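Local coordinates for Glyco_hydro_cc domain-containing protein (Trichoderma gamsii, PDB 6UBD) that is an oligosaccharide-binding member of glycoside hydrolase family 128, a family known for cleaving beta-1,3-glucans, at residues K47-W53 / G65-V71; D117-N121 / W154-F158; A145-K150 / H173-S177; F202-F206 / Q219-W223; A239-T243 / S264-Y268. All blocks are in the same frame, centred on the assembly; numbering follows the deposited sequence.

In the fold
All five contacts belong to one glycoside hydrolase core with the beta/alpha-barrel architecture expected of its family. Contacts 1, 3, 4 and 5 reach the same curved sheet; contact 2 lies outside it, joining two helices near the surface about 30 Å, centre to centre, from contact 1 and across the chain's centre. Along the chain, contact 1 closes first, contacts 2 and 3 interleave, and contacts 4 and 5 follow. Met146 of contact 3 packs on Trp154 of contact 2. Contacts 3, 4 and 5 lie on strands 170-176, 197-206 and 237-243, which follow one another in the sheet, and all touch. Trp52 of contact 1 packs on Ala239, Tyr240 and Ala241 of contact 5.

Contact 1: K47-W53 / G65-V71; sequences KDHLSWW and GAGLVPV
Trp52 pairs with Val69 and Trp53 with Pro70 in a short parallel ladder between strands 52-54 and 69-73. Its backbone bonds run from Val69 N to Ser51 O (2.9 Å), from Trp53 N to Val69 O (3.1 Å) and from Val71 N to Trp53 O (3.0 Å). A further polar link is weak: the extended chain of Lys47 brings NZ to 2.8 Å from Ala66 O, in the type II turn that runs from Gly65 to Leu68. Gly67, with its positive phi of 103°, takes the glycine position of that turn.

The aromatic contacts are made by the two indoles, which leave the ladder on different faces. Gly65 CA lies over one face of Trp53, 3.9 Å from the centroid of its six-membered ring, a CH-pi contact so close that a side chain on this glycine would collide with the indole. Pro70 CB reaches Trp53 CZ3 at 3.7 Å, and Leu68 CB meets CE3. On the face carrying Trp52, its CE3 touches Val71 CG2 at 3.5 Å. Purely aliphatic packing comes from Leu68, whose CD2 lies 4.2 Å from Leu50 CB.

Leu68 also packs on Leu43 of helix 43-46, as do Leu50 and Trp53. Strand 52-54 is flanked on its other edge by strand 35-38; Trp52 NE1 bonds to Lys34 O, just ahead of that strand, while Val71 continues onto Tyr100 and Met102 of strand 100-102.

Contact 2: D117-N121 / W154-F158; sequences DIDVN and WLKQF
Val120, in the first turn of helix 120-136, comes within 5.6 Å of Phe158, CA to CA, so the start of this helix rests against helix 154-159. Asp119 is the N-cap of helix 120-136, its side chain capping a backbone N of the first turn; OD1 bonds to the hydroxyl of Thr122 as well. Just before the cap the backbone is still extended, which turns the carbonyl of Ile118 to the other helix.

Trp154 takes up that carbonyl. Its NE1 donates to Ile118 O over 2.8 Å; the nitrogen lies in the carbonyl plane, whereas the oxygen is tilted 21° out of the indole plane. The indole reaches across because CG stands anti to the backbone N (chi1 -172°), and the bond at its rim limits rotation of the ring. Val120 covers one indole face: CG2 sits 3.7 Å from the centroid of the five-membered ring of Trp154, almost straight above it, in a CH-pi contact. The same methyl meets the backbone at Trp154 O (3.6 Å) and the side chain of Gln157 at CB (4.1 Å). The other methyl, Val120 CG1, packs against Phe158 CA at 3.8 Å, so the two branches together touch Trp154, Gln157 and Phe158.

Farther along helix 120-136, Leu126 receives Ile118 and Val124 receives Phe158. Trp154 continues onto Pro107 and Met146, while Leu155 turns to Tyr189 and Tyr193 of helix 179-193.

Contact 3: A145-K150 / H173-S177; sequences AMCRQK and HIFKS
Gln149, which closes a type I turn begun at Met146, approaches His173 to 6.4 Å between CA atoms, bringing an irregular loop alongside strand 170-176. Its side-chain amide then behaves like a short piece of neighbouring strand. Gln149 NE2 donates to Phe175 O over 3.0 Å, with the oxygen only 6° from the amide plane, and Gln149 OE1 accepts from Phe175 N, also at 3.0 Å. This second bond is less regular, the nitrogen standing 54° above the carbonyl plane. With CG anti to the carbonyl carbon (chi1 -56°) and the rest of the chain extended, the amide comes level with both polar groups of Phe175, and the pair of bonds fixes its rotation. Lys176 packs on it through CE, 3.4 Å from Gln149 OE1, while its own NZ forms a salt bridge with Asp207. Replacing Gln149 by an alanine would probably leave the N-H and C=O of Phe175 without these mates and the loop less firmly tied to the strand.

Two residues earlier, at His173, a water bridges instead: it donates to Met146 O (2.8 Å) and accepts from His173 N (2.9 Å). Ala145 CB covers one face of His173, 3.9 Å from the ring centroid, and ND1 of that ring bonds to Glu106. A disulfide from Cys147 to Cys109 also ties down the loop.

Strand 170-176 pairs with strand 197-206 but forms no ladder with strand 140-142; the loop after the latter is linked to strand 170-176 by the glutamine and the water instead, consistent with the beta/alpha barrel of this family.

Contact 4: F202-F206 / Q219-W223; sequences FACVF and QINQW
Cys204 and Trp223 form the centre of a strand-on-helix packing contact in the outer layer of the barrel, where helix 217-233 covers strand 197-206. The axes of the two short segments approach to 9.3 Å and run at 135° to each other. No hydrogen bond joins them, and the interface rests on the indole laid against the strand.

The cysteine spans one face of that indole. Cys204 CB stands over the six-membered ring of Trp223, 3.8 Å from its centroid, and Cys204 SG over the five-membered ring, likewise 3.8 Å from the centroid, as a sulfur-aromatic contact. A chi1 of -173°, with SG anti to the backbone N, lays the sulfur along the ring system in this way, and the disulfide to Cys214 holds it there. Farther along the indole, Trp223 CH2 presses on the backbone at Ala203 C (3.4 Å). The rims of two rings meet where Phe202 CD1 reaches Trp223 CZ3 at 3.6 Å, each atom lying near the plane of the other ring. A leucine in place of Trp223 would probably strip the sulfur of its aromatic partner and open a gap between helix and strand beside Phe202.

One helical turn earlier, Gln219 NE2 lies 3.8 Å from Phe206 CZ and 3.9 Å from Cys204 SG, extending the packing toward the end of the strand.

Away from the helix, Ala203 and Val205 pack on Phe175 of the neighbouring strand 170-176, and Ile220 passes from this interface to Ser264 of helix 263-273.

Contact 5: A239-T243 / S264-Y268; sequences AYAYT and SGQAY
Tyr242 and Tyr268 pack strand 237-243 against helix 263-273, the next long helix in the chain, in the strand-to-helix layer of the barrel. The segment axes lie 11.0 Å apart and run nearly antiparallel, at 167°. Tyr242 CB sits over the centre of the Tyr268 ring, 3.8 Å from its centroid, as a CH-pi contact. Beyond CB the two chains lie side by side, pointing opposite ways, and Tyr242 CD2 comes to 3.5 Å from Tyr268 CG. Their rings meet obliquely, with planes at 52°. Both have CG anti to the backbone N (chi1 -172° in Tyr242), which sends the strand residue out to the helix and the helix residue back to the strand.

In this barrel Tyr242 and Tyr268 pack between strand 237-243 and the helix outside it; the strand itself lies between strands 35-38 and 197-206, joining the first strand of the sheet to the later ones. The hydroxyl of Tyr268 passes the ring edge of Tyr240, 3.4 Å from CE1, and bonds to Gly36 O in strand 35-38. The hydroxyl of Tyr242 reaches the first turn of helix 263-273, 3.2 Å from Ser264 CB, and bonds to Trp252 O; the Trp252 ring also stacks on Tyr242. Ser264 OG bonds to Val251 O, and Trp46 meets the Tyr268 ring edge-to-face.

Contact 1: K47-W53 / G65-V71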
# COMPACT_ATOMS: atom_id res chain seq x y z
N LYS A 47 6.98 -15.28 2.04
CA LYS A 47 5.84 -15.58 2.90
C LYS A 47 6.18 -15.73 4.40
O LYS A 47 5.45 -15.25 5.29
CB LYS A 47 5.16 -16.89 2.42
CG LYS A 47 3.78 -17.15 2.96
CD LYS A 47 3.34 -18.54 2.60
CE LYS A 47 1.95 -18.78 3.08
NZ LYS A 47 1.50 -20.14 2.74
N ASP A 48 7.23 -16.52 4.66
CA ASP A 48 7.52 -16.93 6.07
C ASP A 48 7.98 -15.73 6.94
O ASP A 48 7.96 -15.83 8.16
CB ASP A 48 8.50 -18.06 6.18
CG ASP A 48 8.62 -18.58 7.59
OD1 ASP A 48 7.64 -19.08 8.09
OD2 ASP A 48 9.79 -18.62 8.14
N HIS A 49 8.28 -14.59 6.33
CA HIS A 49 8.76 -13.39 7.07
C HIS A 49 7.75 -12.24 7.00
O HIS A 49 8.05 -11.13 7.53
CB HIS A 49 10.13 -12.93 6.51
CG HIS A 49 11.14 -14.02 6.45
ND1 HIS A 49 11.62 -14.63 7.55
CD2 HIS A 49 11.74 -14.55 5.37
CE1 HIS A 49 12.44 -15.60 7.18
NE2 HIS A 49 12.55 -15.53 5.83
N LEU A 50 6.60 -12.46 6.33
CA LEU A 50 5.52 -11.46 6.21
C LEU A 50 4.43 -11.74 7.20
O LEU A 50 4.26 -12.91 7.66
CB LEU A 50 4.96 -11.50 4.79
CG LEU A 50 5.92 -11.21 3.64
CD1 LEU A 50 5.16 -11.23 2.34
CD2 LEU A 50 6.67 -9.89 3.75
N SER A 51 3.54 -10.75 7.40
CA SER A 51 2.22 -11.00 8.06
C SER A 51 1.05 -10.82 7.08
O SER A 51 -0.08 -11.30 7.41
CB SER A 51 2.02 -10.10 9.27
OG SER A 51 2.13 -8.75 8.84
N TRP A 52 1.21 -10.06 6.00
CA TRP A 52 0.06 -9.58 5.21
C TRP A 52 0.40 -9.35 3.78
O TRP A 52 1.62 -9.20 3.41
CB TRP A 52 -0.49 -8.25 5.79
CG TRP A 52 0.36 -7.03 5.64
CD1 TRP A 52 1.47 -6.72 6.37
CD2 TRP A 52 0.16 -5.97 4.70
NE1 TRP A 52 1.95 -5.51 5.96
CE2 TRP A 52 1.17 -5.00 4.93
CE3 TRP A 52 -0.82 -5.71 3.71
CZ2 TRP A 52 1.22 -3.80 4.22
CZ3 TRP A 52 -0.73 -4.53 3.02
CH2 TRP A 52 0.25 -3.58 3.29
N TRP A 53 -0.55 -9.24 2.88
CA TRP A 53 -0.34 -8.74 1.48
C TRP A 53 -1.61 -8.07 0.95
O TRP A 53 -2.71 -8.35 1.49
CB TRP A 53 0.15 -9.83 0.52
CG TRP A 53 -0.83 -10.66 -0.25
CD1 TRP A 53 -1.04 -10.61 -1.62
CD2 TRP A 53 -1.68 -11.73 0.24
NE1 TRP A 53 -1.91 -11.61 -2.01
CE2 TRP A 53 -2.34 -12.28 -0.89
CE3 TRP A 53 -1.98 -12.22 1.51
CZ2 TRP A 53 -3.26 -13.33 -0.78
CZ3 TRP A 53 -2.89 -13.26 1.62
CH2 TRP A 53 -3.50 -13.81 0.49
N GLY A 65 -0.21 -16.81 -0.81
CA GLY A 65 -0.44 -16.02 0.42
C GLY A 65 -1.13 -16.78 1.56
O GLY A 65 -1.42 -16.18 2.60
N ALA A 66 -1.53 -18.03 1.36
CA ALA A 66 -2.44 -18.77 2.26
C ALA A 66 -1.90 -18.66 3.69
O ALA A 66 -0.80 -19.12 3.95
CB ALA A 66 -2.55 -20.22 1.84
N GLY A 67 -2.70 -18.16 4.61
CA GLY A 67 -2.31 -17.99 6.02
C GLY A 67 -1.97 -16.57 6.38
O GLY A 67 -2.10 -16.19 7.58
N LEU A 68 -1.50 -15.78 5.42
CA LEU A 68 -1.22 -14.35 5.70
C LEU A 68 -2.57 -13.59 5.78
O LEU A 68 -3.63 -14.09 5.33
CB LEU A 68 -0.36 -13.75 4.57
CG LEU A 68 1.02 -14.38 4.34
CD1 LEU A 68 1.70 -13.66 3.18
CD2 LEU A 68 1.89 -14.26 5.60
N VAL A 69 -2.54 -12.38 6.31
CA VAL A 69 -3.72 -11.47 6.33
C VAL A 69 -3.94 -10.87 4.95
O VAL A 69 -3.03 -10.16 4.46
CB VAL A 69 -3.49 -10.34 7.37
CG1 VAL A 69 -4.63 -9.34 7.29
CG2 VAL A 69 -3.37 -10.86 8.79
N PRO A 70 -5.03 -11.19 4.24
CA PRO A 70 -5.30 -10.59 2.94
C PRO A 70 -6.05 -9.26 3.04
O PRO A 70 -7.22 -9.24 3.45
CB PRO A 70 -6.14 -11.65 2.20
CG PRO A 70 -6.49 -12.68 3.24
CD PRO A 70 -6.11 -12.14 4.59
N VAL A 71 -5.40 -8.17 2.74
CA VAL A 71 -5.97 -6.84 2.97
C VAL A 71 -6.73 -6.43 1.69
O VAL A 71 -6.20 -6.44 0.56
CB VAL A 71 -4.89 -5.82 3.34
CG1 VAL A 71 -5.42 -4.38 3.42
CG2 VAL A 71 -4.20 -6.23 4.62

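Contact 2: D117-N121 / W154-F158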
# COMPACT_ATOMS: atom_id res chain seq x y z
N ASP A 117 -7.90 8.40 -10.62
CA ASP A 117 -8.42 9.59 -11.34
C ASP A 117 -9.90 9.93 -11.00
O ASP A 117 -10.75 9.98 -11.93
CB ASP A 117 -8.22 9.41 -12.86
CG ASP A 117 -8.20 10.71 -13.66
OD1 ASP A 117 -8.13 11.75 -13.00
OD2 ASP A 117 -8.34 10.61 -14.91
N ILE A 118 -10.14 10.19 -9.71
CA ILE A 118 -11.50 10.65 -9.31
C ILE A 118 -11.35 11.91 -8.47
O ILE A 118 -10.38 12.01 -7.65
CB ILE A 118 -12.32 9.56 -8.57
CG1 ILE A 118 -11.61 8.94 -7.35
CG2 ILE A 118 -12.77 8.46 -9.58
CD1 ILE A 118 -12.52 8.00 -6.52
N ASP A 119 -12.37 12.79 -8.54
CA ASP A 119 -12.34 13.99 -7.69
C ASP A 119 -12.77 13.67 -6.25
O ASP A 119 -13.28 12.58 -5.96
CB ASP A 119 -13.08 15.14 -8.34
CG ASP A 119 -14.55 14.92 -8.57
OD1 ASP A 119 -15.14 14.07 -7.88
OD2 ASP A 119 -15.14 15.73 -9.32
N VAL A 120 -12.59 14.65 -5.38
CA VAL A 120 -12.94 14.50 -3.94
C VAL A 120 -14.41 14.22 -3.77
O VAL A 120 -14.81 13.31 -2.99
CB VAL A 120 -12.48 15.70 -3.10
CG1 VAL A 120 -13.15 15.74 -1.72
CG2 VAL A 120 -10.98 15.67 -2.97
N ASN A 121 -15.30 14.92 -4.51
CA ASN A 121 -16.75 14.72 -4.41
C ASN A 121 -17.09 13.24 -4.72
O ASN A 121 -17.90 12.62 -4.00
CB ASN A 121 -17.45 15.71 -5.36
CG ASN A 121 -18.94 15.55 -5.46
OD1 ASN A 121 -19.54 15.77 -4.46
ND2 ASN A 121 -19.43 15.11 -6.62
N TRP A 154 -5.24 16.46 -2.36
CA TRP A 154 -6.55 15.75 -2.47
C TRP A 154 -6.99 15.23 -1.09
O TRP A 154 -8.19 15.36 -0.77
CB TRP A 154 -6.36 14.63 -3.56
CG TRP A 154 -7.59 13.89 -3.98
CD1 TRP A 154 -8.18 14.01 -5.22
CD2 TRP A 154 -8.35 12.87 -3.28
NE1 TRP A 154 -9.26 13.16 -5.33
CE2 TRP A 154 -9.38 12.47 -4.17
CE3 TRP A 154 -8.29 12.23 -2.03
CZ2 TRP A 154 -10.36 11.53 -3.82
CZ3 TRP A 154 -9.25 11.30 -1.66
CH2 TRP A 154 -10.26 10.95 -2.57
N LEU A 155 -6.09 14.53 -0.36
CA LEU A 155 -6.49 13.91 0.91
C LEU A 155 -6.80 15.04 1.91
O LEU A 155 -7.68 14.84 2.75
CB LEU A 155 -5.37 12.98 1.40
CG LEU A 155 -5.80 12.06 2.56
CD1 LEU A 155 -6.91 11.09 2.14
CD2 LEU A 155 -4.62 11.28 3.09
N LYS A 156 -6.15 16.15 1.82
CA LYS A 156 -6.42 17.26 2.78
C LYS A 156 -7.86 17.76 2.62
O LYS A 156 -8.55 17.99 3.65
CB LYS A 156 -5.37 18.37 2.58
CG LYS A 156 -5.51 19.47 3.59
CD LYS A 156 -4.36 20.39 3.62
CE LYS A 156 -3.16 19.66 4.17
NZ LYS A 156 -1.95 20.52 4.18
N GLN A 157 -8.30 17.85 1.36
CA GLN A 157 -9.67 18.28 1.05
C GLN A 157 -10.65 17.16 1.43
O GLN A 157 -11.71 17.45 2.07
CB GLN A 157 -9.70 18.68 -0.42
CG GLN A 157 -11.07 19.26 -0.83
CD GLN A 157 -11.33 20.61 -0.19
OE1 GLN A 157 -10.41 21.41 0.04
NE2 GLN A 157 -12.58 20.93 0.07
N PHE A 158 -10.34 15.89 1.11
CA PHE A 158 -11.23 14.75 1.42
C PHE A 158 -11.45 14.70 2.93
O PHE A 158 -12.57 14.45 3.40
CB PHE A 158 -10.53 13.48 0.89
CG PHE A 158 -11.26 12.18 1.13
CD1 PHE A 158 -12.34 11.80 0.36
CD2 PHE A 158 -10.84 11.30 2.11
CE1 PHE A 158 -12.98 10.59 0.56
CE2 PHE A 158 -11.46 10.06 2.30
CZ PHE A 158 -12.57 9.72 1.54

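Contact 3: A145-K150 / H173-S177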
# COMPACT_ATOMS: atom_id res chain seq x y z
N ALA A 145 -4.74 6.45 -0.93
CA ALA A 145 -3.25 6.64 -1.04
C ALA A 145 -2.89 7.64 -2.16
O ALA A 145 -3.35 7.43 -3.29
CB ALA A 145 -2.52 5.31 -1.23
N MET A 146 -2.16 8.69 -1.81
CA MET A 146 -1.90 9.77 -2.78
C MET A 146 -0.63 9.56 -3.63
O MET A 146 0.50 9.32 -3.12
CB MET A 146 -1.70 11.09 -2.01
CG MET A 146 -2.95 11.50 -1.20
SD MET A 146 -4.49 11.68 -2.17
CE MET A 146 -5.35 10.18 -1.65
N CYS A 147 -0.74 9.76 -4.92
CA CYS A 147 0.47 9.75 -5.80
C CYS A 147 1.32 10.99 -5.57
O CYS A 147 2.53 10.94 -5.86
CB CYS A 147 0.10 9.58 -7.28
SG CYS A 147 -0.68 11.04 -8.02
N ARG A 148 0.77 12.08 -5.07
CA ARG A 148 1.55 13.30 -4.86
C ARG A 148 2.40 13.20 -3.58
O ARG A 148 3.16 14.17 -3.31
CB ARG A 148 0.67 14.58 -4.80
CG ARG A 148 0.14 15.15 -6.10
CD ARG A 148 1.20 15.91 -6.82
NE ARG A 148 0.73 16.53 -8.02
CZ ARG A 148 1.50 17.14 -8.89
NH1 ARG A 148 2.81 17.21 -8.73
NH2 ARG A 148 0.96 17.71 -9.95
N GLN A 149 2.29 12.13 -2.81
CA GLN A 149 3.24 11.93 -1.66
C GLN A 149 3.14 13.13 -0.71
O GLN A 149 1.96 13.60 -0.45
CB GLN A 149 4.65 11.63 -2.11
CG GLN A 149 4.75 10.42 -3.04
CD GLN A 149 6.20 10.01 -3.26
OE1 GLN A 149 6.91 9.59 -2.30
NE2 GLN A 149 6.71 10.12 -4.49
N LYS A 150 4.20 13.70 -0.22
CA LYS A 150 4.14 14.84 0.72
C LYS A 150 3.60 16.15 0.07
O LYS A 150 3.28 17.07 0.87
CB LYS A 150 5.48 15.12 1.36
CG LYS A 150 6.52 15.69 0.40
CD LYS A 150 7.93 15.96 0.94
CE LYS A 150 8.87 16.77 -0.00
NZ LYS A 150 8.32 18.09 -0.57
N HIS A 173 2.14 6.14 -0.25
CA HIS A 173 3.04 5.57 -1.29
C HIS A 173 4.37 6.34 -1.20
O HIS A 173 4.36 7.57 -1.25
CB HIS A 173 2.43 5.75 -2.69
CG HIS A 173 1.32 4.78 -2.96
ND1 HIS A 173 0.71 4.68 -4.22
CD2 HIS A 173 0.77 3.82 -2.17
CE1 HIS A 173 -0.19 3.69 -4.15
NE2 HIS A 173 -0.17 3.14 -2.93
N ILE A 174 5.51 5.62 -1.07
CA ILE A 174 6.86 6.28 -1.00
C ILE A 174 7.71 5.87 -2.22
O ILE A 174 8.09 4.68 -2.35
CB ILE A 174 7.51 5.91 0.34
CG1 ILE A 174 6.70 6.44 1.53
CG2 ILE A 174 8.94 6.52 0.35
CD1 ILE A 174 7.30 6.21 2.92
N PHE A 175 7.89 6.82 -3.10
CA PHE A 175 8.70 6.68 -4.33
C PHE A 175 9.73 7.79 -4.23
O PHE A 175 9.49 8.93 -4.61
CB PHE A 175 7.85 6.76 -5.59
CG PHE A 175 6.77 5.71 -5.66
CD1 PHE A 175 7.10 4.36 -5.69
CD2 PHE A 175 5.45 6.08 -5.79
CE1 PHE A 175 6.12 3.41 -5.79
CE2 PHE A 175 4.45 5.11 -5.85
CZ PHE A 175 4.78 3.76 -5.82
N LYS A 176 10.94 7.44 -3.71
CA LYS A 176 12.02 8.41 -3.37
C LYS A 176 13.38 7.71 -3.58
O LYS A 176 13.42 6.47 -3.63
CB LYS A 176 11.93 8.90 -1.91
CG LYS A 176 10.66 9.67 -1.55
CD LYS A 176 10.62 11.07 -2.22
CE LYS A 176 9.36 11.86 -1.93
NZ LYS A 176 9.39 13.17 -2.62
N SER A 177 14.44 8.49 -3.70
CA SER A 177 15.78 7.96 -4.07
C SER A 177 16.67 7.90 -2.86
O SER A 177 17.80 7.38 -3.03
CB SER A 177 16.40 8.70 -5.20
OG SER A 177 16.58 10.04 -4.84
O HOH W 1 1.28 8.95 -0.45

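Contact 4: F202-F206 / Q219-W223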
# COMPACT_ATOMS: atom_id res chain seq x y z
N PHE A 202 6.04 0.94 -1.89
CA PHE A 202 7.34 1.70 -1.93
C PHE A 202 8.25 1.12 -3.00
O PHE A 202 8.19 -0.07 -3.34
CB PHE A 202 7.99 1.82 -0.54
CG PHE A 202 8.60 0.51 -0.04
CD1 PHE A 202 9.86 0.08 -0.47
CD2 PHE A 202 7.93 -0.28 0.89
CE1 PHE A 202 10.37 -1.13 -0.02
CE2 PHE A 202 8.44 -1.51 1.31
CZ PHE A 202 9.67 -1.92 0.86
N ALA A 203 9.02 2.04 -3.58
CA ALA A 203 10.10 1.65 -4.54
C ALA A 203 11.07 2.81 -4.65
O ALA A 203 10.77 4.00 -4.42
CB ALA A 203 9.58 1.36 -5.94
N CYS A 204 12.33 2.48 -5.03
CA CYS A 204 13.43 3.47 -5.22
C CYS A 204 13.24 4.13 -6.60
O CYS A 204 13.34 3.46 -7.65
CB CYS A 204 14.77 2.75 -5.15
SG CYS A 204 16.25 3.81 -5.18
N VAL A 205 12.92 5.42 -6.57
CA VAL A 205 12.62 6.25 -7.78
C VAL A 205 13.19 7.64 -7.56
O VAL A 205 13.07 8.23 -6.48
CB VAL A 205 11.11 6.33 -8.07
CG1 VAL A 205 10.85 7.12 -9.36
CG2 VAL A 205 10.43 4.99 -8.09
N PHE A 206 13.84 8.14 -8.61
CA PHE A 206 14.21 9.58 -8.76
C PHE A 206 12.92 10.33 -9.16
O PHE A 206 12.67 10.60 -10.36
CB PHE A 206 15.37 9.72 -9.75
CG PHE A 206 16.67 9.15 -9.30
CD1 PHE A 206 17.53 9.82 -8.42
CD2 PHE A 206 17.03 7.86 -9.68
CE1 PHE A 206 18.74 9.24 -8.05
CE2 PHE A 206 18.21 7.28 -9.29
CZ PHE A 206 19.05 7.97 -8.44
N GLN A 219 23.15 0.51 -5.25
CA GLN A 219 22.33 1.57 -4.56
C GLN A 219 20.96 1.00 -4.10
O GLN A 219 20.55 1.34 -2.96
CB GLN A 219 22.15 2.77 -5.49
CG GLN A 219 21.29 3.92 -4.87
CD GLN A 219 20.33 4.56 -5.86
OE1 GLN A 219 20.13 4.06 -6.98
NE2 GLN A 219 19.64 5.64 -5.46
N ILE A 220 20.31 0.23 -4.98
CA ILE A 220 18.96 -0.32 -4.65
C ILE A 220 19.07 -1.23 -3.44
O ILE A 220 18.26 -1.20 -2.49
CB ILE A 220 18.35 -1.01 -5.89
CG1 ILE A 220 17.87 0.02 -6.92
CG2 ILE A 220 17.21 -1.93 -5.46
CD1 ILE A 220 17.67 -0.57 -8.27
N ASN A 221 20.12 -2.11 -3.43
CA ASN A 221 20.27 -3.05 -2.29
C ASN A 221 20.45 -2.28 -0.97
O ASN A 221 19.87 -2.68 0.07
CB ASN A 221 21.47 -4.00 -2.53
CG ASN A 221 21.26 -5.01 -3.66
OD1 ASN A 221 20.14 -5.16 -4.16
ND2 ASN A 221 22.37 -5.69 -4.03
N GLN A 222 21.24 -1.21 -0.95
CA GLN A 222 21.44 -0.40 0.25
C GLN A 222 20.13 0.34 0.63
O GLN A 222 19.85 0.45 1.83
CB GLN A 222 22.58 0.60 0.01
CG GLN A 222 22.99 1.29 1.30
CD GLN A 222 23.66 0.36 2.30
OE1 GLN A 222 24.66 -0.33 2.00
NE2 GLN A 222 23.08 0.26 3.49
N TRP A 223 19.47 0.90 -0.38
CA TRP A 223 18.16 1.61 -0.14
C TRP A 223 17.11 0.69 0.53
O TRP A 223 16.44 1.09 1.52
CB TRP A 223 17.72 2.17 -1.49
CG TRP A 223 16.53 3.10 -1.41
CD1 TRP A 223 16.58 4.48 -1.47
CD2 TRP A 223 15.13 2.74 -1.41
NE1 TRP A 223 15.30 5.00 -1.46
CE2 TRP A 223 14.41 3.96 -1.47
CE3 TRP A 223 14.43 1.53 -1.45
CZ2 TRP A 223 13.01 3.99 -1.51
CZ3 TRP A 223 13.04 1.57 -1.46
CH2 TRP A 223 12.34 2.78 -1.49

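Contact 5: A239-T243 / S264-Y268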
# COMPACT_ATOMS: atom_id res chain seq x y z
N ALA A 239 2.91 -0.75 9.16
CA ALA A 239 2.94 -1.77 8.08
C ALA A 239 3.62 -1.16 6.89
O ALA A 239 3.54 0.07 6.67
CB ALA A 239 1.52 -2.22 7.73
N TYR A 240 4.29 -2.01 6.09
CA TYR A 240 4.92 -1.56 4.83
C TYR A 240 4.84 -2.69 3.79
O TYR A 240 4.81 -3.87 4.17
CB TYR A 240 6.36 -1.07 5.04
CG TYR A 240 7.30 -2.04 5.71
CD1 TYR A 240 7.93 -3.07 4.97
CD2 TYR A 240 7.56 -1.94 7.06
CE1 TYR A 240 8.79 -3.99 5.60
CE2 TYR A 240 8.45 -2.84 7.69
CZ TYR A 240 9.05 -3.87 6.95
OH TYR A 240 9.91 -4.81 7.56
N ALA A 241 4.93 -2.36 2.52
CA ALA A 241 4.77 -3.35 1.44
C ALA A 241 5.57 -2.97 0.18
O ALA A 241 5.36 -1.93 -0.44
CB ALA A 241 3.31 -3.53 1.09
N TYR A 242 6.52 -3.86 -0.20
CA TYR A 242 7.32 -3.76 -1.46
C TYR A 242 6.39 -3.99 -2.67
O TYR A 242 5.76 -5.03 -2.67
CB TYR A 242 8.44 -4.83 -1.36
CG TYR A 242 9.52 -4.84 -2.42
CD1 TYR A 242 9.21 -5.00 -3.76
CD2 TYR A 242 10.86 -4.73 -2.07
CE1 TYR A 242 10.21 -5.03 -4.73
CE2 TYR A 242 11.88 -4.81 -3.01
CZ TYR A 242 11.56 -4.98 -4.34
OH TYR A 242 12.62 -5.00 -5.25
N THR A 243 6.36 -3.07 -3.64
CA THR A 243 5.49 -3.21 -4.83
C THR A 243 6.20 -3.93 -5.98
O THR A 243 7.40 -3.67 -6.26
CB THR A 243 4.93 -1.86 -5.24
OG1 THR A 243 3.98 -2.16 -6.30
CG2 THR A 243 5.93 -0.84 -5.74
N SER A 264 17.14 -7.66 -6.24
CA SER A 264 16.27 -6.72 -5.49
C SER A 264 15.29 -7.47 -4.55
O SER A 264 15.18 -7.13 -3.36
CB SER A 264 15.54 -5.79 -6.43
OG SER A 264 16.43 -5.01 -7.23
N GLY A 265 14.74 -8.57 -5.07
CA GLY A 265 13.88 -9.42 -4.24
C GLY A 265 14.60 -10.04 -3.05
O GLY A 265 14.09 -10.21 -1.91
N GLN A 266 15.86 -10.47 -3.30
CA GLN A 266 16.73 -11.04 -2.24
C GLN A 266 17.08 -9.94 -1.21
O GLN A 266 17.17 -10.24 -0.03
CB GLN A 266 18.03 -11.57 -2.85
CG GLN A 266 17.89 -12.86 -3.69
CD GLN A 266 19.07 -13.13 -4.58
OE1 GLN A 266 18.97 -13.33 -5.81
NE2 GLN A 266 20.23 -13.14 -3.93
N ALA A 267 17.31 -8.70 -1.64
CA ALA A 267 17.63 -7.65 -0.65
C ALA A 267 16.43 -7.48 0.33
O ALA A 267 16.59 -7.34 1.50
CB ALA A 267 17.94 -6.36 -1.36
N TYR A 268 15.20 -7.48 -0.19
CA TYR A 268 14.00 -7.40 0.68
C TYR A 268 13.93 -8.61 1.59
O TYR A 268 13.74 -8.43 2.82
CB TYR A 268 12.72 -7.19 -0.12
CG TYR A 268 11.47 -6.83 0.72
CD1 TYR A 268 11.49 -5.67 1.51
CD2 TYR A 268 10.33 -7.61 0.72
CE1 TYR A 268 10.34 -5.31 2.22
CE2 TYR A 268 9.17 -7.25 1.41
CZ TYR A 268 9.19 -6.09 2.17
OH TYR A 268 8.02 -5.67 2.80